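PDB 3MYV: SusD superfamily protein from Bacteroides vulgatus, which probably binds polysaccharide at the cell surface, as an outer-membrane protein of the SusD family. Local coordinates for residues A242-E247 with E326-V331. Sequence-based numbering, arbitrary orientation.
Sequences AKFGSE and ECNNVV. With EDO (1,2-ethanediol), chain E.
Lys243 and Asn328 carry this contact, a small polar junction in which one ammonium group ties a loop to a part of the chain some 80 residues later. Two hydrogen bonds leave Lys243 NZ across the contact. Lys243 NZ lies 2.7 Å from Glu326 O, nearly in line with the carbonyl, at a C=O...N angle of 164°. Lys243 NZ also donates to Asn328 OD1 at 2.8 Å, from above the amide plane, 46° out of it. The lysine chain runs extended from CG to NZ and so meets both oxygens. A water near the amide plane accepts from Asn328 ND2 at 3.1 Å and, weakly, from Lys243 NZ, joining the two side chains. Farther along, Val330 N donates to O2 of a 1,2-ethanediol (2.9 Å), probably from the crystallisation liquor, and Val330 O accepts from its O1.

Beside the hydrogen bonds, the side chains pack together. The Lys243 methylenes cross the Asn328 side chain at about a right angle, CD lying 3.6 Å from ND2. Next along the loop, the Phe244 ring brings CZ to 3.3 Å from Asn328 ND2, obliquely, with ring and amide planes 61° apart.

Strand 248-252, which follows the 242-247 loop directly, pairs antiparallel with strand 329-333, and the lysine bridge lies beside that two-stranded sheet. Glu251 accepts from both Asn328 ND2 and Phe244 N, while Asn328 OD1 also receives Asn254 N. Asn254 belongs to the sodium site, so the junction links the loop after helix 206-223 to the surroundings of the bound metal.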
ATOM      1  N   ALA A 242      18.086  10.112  -3.132  1.00 17.84           N
ATOM      2  CA  ALA A 242      17.549  10.575  -1.862  1.00 18.63           C
ATOM      3  C   ALA A 242      16.754   9.469  -1.165  1.00 18.00           C
ATOM      4  O   ALA A 242      15.695   9.721  -0.616  1.00 16.48           O
ATOM      5  CB  ALA A 242      16.692  11.814  -2.084  1.00 18.40           C
ATOM      6  N   LYS A 243      17.305   8.248  -1.141  1.00 18.64           N
ATOM      7  CA  LYS A 243      16.581   7.110  -0.581  1.00 18.61           C
ATOM      8  C   LYS A 243      16.409   7.269   0.934  1.00 16.55           C
ATOM      9  O   LYS A 243      17.192   7.951   1.603  1.00 14.32           O
ATOM     10  CB  LYS A 243      17.286   5.786  -0.916  1.00 18.62           C
ATOM     11  CG  LYS A 243      17.267   5.470  -2.405  1.00 15.83           C
ATOM     12  CD  LYS A 243      17.985   4.167  -2.715  1.00 17.68           C
ATOM     13  CE  LYS A 243      17.551   3.557  -4.077  1.00 18.22           C
ATOM     14  NZ  LYS A 243      17.990   2.098  -4.276  1.00 12.84           N
ATOM     15  N   PHE A 244      15.355   6.652   1.452  1.00 14.87           N
ATOM     16  CA  PHE A 244      15.057   6.702   2.878  1.00 13.70           C
ATOM     17  C   PHE A 244      14.964   8.136   3.357  1.00 15.03           C
ATOM     18  O   PHE A 244      15.559   8.491   4.371  1.00 13.79           O
ATOM     19  CB  PHE A 244      16.095   5.886   3.661  1.00 16.90           C
ATOM     20  CG  PHE A 244      16.322   4.512   3.087  1.00 12.22           C
ATOM     21  CD1 PHE A 244      15.314   3.538   3.145  1.00 18.38           C
ATOM     22  CD2 PHE A 244      17.498   4.204   2.436  1.00 18.97           C
ATOM     23  CE1 PHE A 244      15.504   2.284   2.578  1.00 12.41           C
ATOM     24  CE2 PHE A 244      17.683   2.947   1.866  1.00 19.42           C
ATOM     25  CZ  PHE A 244      16.700   1.992   1.948  1.00 18.77           C
ATOM     26  N   GLY A 245      14.219   8.972   2.610  1.00 14.71           N
ATOM     27  CA  GLY A 245      14.062  10.366   2.976  1.00 14.68           C
ATOM     28  C   GLY A 245      13.278  10.589   4.264  1.00 16.30           C
ATOM     29  O   GLY A 245      12.741   9.648   4.867  1.00 16.86           O
ATOM     30  N   SER A 246      13.184  11.851   4.674  1.00 15.73           N
ATOM     31  CA  SER A 246      12.591  12.201   5.971  1.00 16.01           C
ATOM     32  C   SER A 246      11.127  11.825   6.158  1.00 13.61           C
ATOM     33  O   SER A 246      10.657  11.796   7.304  1.00 14.26           O
ATOM     34  CB  SER A 246      12.751  13.707   6.270  1.00 18.50           C
ATOM     35  OG  SER A 246      11.976  14.518   5.391  1.00 15.53           O
ATOM     36  N   GLU A 247      10.385  11.568   5.083  1.00 11.60           N
ATOM     37  CA  GLU A 247       8.987  11.125   5.246  1.00 12.05           C
ATOM     38  C   GLU A 247       8.868   9.594   5.376  1.00 14.68           C
ATOM     39  O   GLU A 247       7.839   9.071   5.831  1.00 12.86           O
ATOM     40  CB  GLU A 247       8.125  11.564   4.077  1.00 12.20           C
ATOM     41  CG  GLU A 247       7.833  13.050   4.032  1.00 14.06           C
ATOM     42  CD  GLU A 247       6.625  13.398   3.200  1.00 16.58           C
ATOM     43  OE1 GLU A 247       5.735  12.546   3.027  1.00 13.91           O
ATOM     44  OE2 GLU A 247       6.572  14.547   2.745  1.00 13.15           O
ATOM     45  N   GLU A 326      16.833   0.577  -9.982  1.00 14.35           N
ATOM     46  CA  GLU A 326      17.178   0.518  -8.563  1.00 14.74           C
ATOM     47  C   GLU A 326      16.250   1.327  -7.659  1.00 15.25           C
ATOM     48  O   GLU A 326      16.579   1.556  -6.496  1.00 17.85           O
ATOM     49  CB  GLU A 326      18.614   1.012  -8.370  1.00 16.55           C
ATOM     50  CG  GLU A 326      18.814   2.530  -8.388  1.00 18.10           C
ATOM     51  CD  GLU A 326      19.092   3.138  -9.773  1.00 26.27           C
ATOM     52  OE1 GLU A 326      18.534   2.663 -10.790  1.00 23.41           O
ATOM     53  OE2 GLU A 326      19.869   4.132  -9.833  1.00 29.01           O
ATOM     54  N   CYS A 327      15.100   1.769  -8.168  1.00 16.30           N
ATOM     55  CA  CYS A 327      14.193   2.574  -7.331  1.00 14.38           C
ATOM     56  C   CYS A 327      13.585   1.761  -6.204  1.00 14.14           C
ATOM     57  O   CYS A 327      13.124   0.650  -6.431  1.00 14.62           O
ATOM     58  CB  CYS A 327      13.051   3.164  -8.144  1.00 15.30           C
ATOM     59  SG  CYS A 327      13.597   4.425  -9.329  1.00 21.89           S
ATOM     60  N   ASN A 328      13.568   2.352  -5.012  1.00 14.12           N
ATOM     61  CA  ASN A 328      12.883   1.843  -3.841  1.00 14.75           C
ATOM     62  C   ASN A 328      11.384   2.193  -3.922  1.00 16.68           C
ATOM     63  O   ASN A 328      11.013   3.254  -4.426  1.00 19.07           O
ATOM     64  CB  ASN A 328      13.487   2.470  -2.574  1.00 15.00           C
ATOM     65  CG  ASN A 328      14.897   1.998  -2.275  1.00 18.10           C
ATOM     66  OD1 ASN A 328      15.536   1.316  -3.095  1.00 18.07           O
ATOM     67  ND2 ASN A 328      15.399   2.349  -1.068  1.00 17.55           N
ATOM     68  N   ASN A 329      10.522   1.316  -3.438  1.00 14.07           N
ATOM     69  CA  ASN A 329       9.092   1.585  -3.428  1.00 15.90           C
ATOM     70  C   ASN A 329       8.679   1.922  -2.010  1.00 14.43           C
ATOM     71  O   ASN A 329       8.876   1.132  -1.070  1.00 12.07           O
ATOM     72  CB  ASN A 329       8.306   0.380  -3.925  1.00 12.42           C
ATOM     73  CG  ASN A 329       8.656  -0.008  -5.350  1.00 17.89           C
ATOM     74  OD1 ASN A 329       9.024   0.840  -6.183  1.00 16.99           O
ATOM     75  ND2 ASN A 329       8.539  -1.299  -5.644  1.00 15.42           N
ATOM     76  N   VAL A 330       8.180   3.130  -1.839  1.00 15.35           N
ATOM     77  CA  VAL A 330       7.647   3.594  -0.559  0.50 15.61           C
ATOM     78  C   VAL A 330       6.407   2.807  -0.197  1.00 14.00           C
ATOM     79  O   VAL A 330       5.521   2.646  -1.032  1.00 15.71           O
ATOM     80  CB  VAL A 330       7.209   5.059  -0.630  0.50 18.03           C
ATOM     81  CG1 VAL A 330       6.432   5.448   0.649  0.50 20.12           C
ATOM     82  CG2 VAL A 330       8.389   5.939  -0.820  0.50 13.71           C
ATOM     83  N   VAL A 331       6.324   2.349   1.057  1.00 15.23           N
ATOM     84  CA  VAL A 331       5.170   1.625   1.571  1.00 11.23           C
ATOM     85  C   VAL A 331       4.410   2.445   2.634  1.00 12.71           C
ATOM     86  O   VAL A 331       3.186   2.468   2.636  1.00 11.82           O
ATOM     87  CB  VAL A 331       5.631   0.267   2.142  1.00 10.01           C
ATOM     88  CG1 VAL A 331       4.452  -0.548   2.749  1.00 11.50           C
ATOM     89  CG2 VAL A 331       6.328  -0.597   1.058  1.00 12.44           C
TER
HETATM   90  C1  EDO E 505       5.644   3.346  -4.741  1.00 19.21           C
HETATM   91  O1  EDO E 505       4.929   3.625  -3.518  1.00 21.38           O
HETATM   92  C2  EDO E 505       6.477   4.549  -5.148  1.00 15.50           C
HETATM   93  O2  EDO E 505       7.626   4.666  -4.295  1.00 19.53           O
HETATM   94  O   HOH W   1      18.086   0.876  -1.098  1.00 20.47           O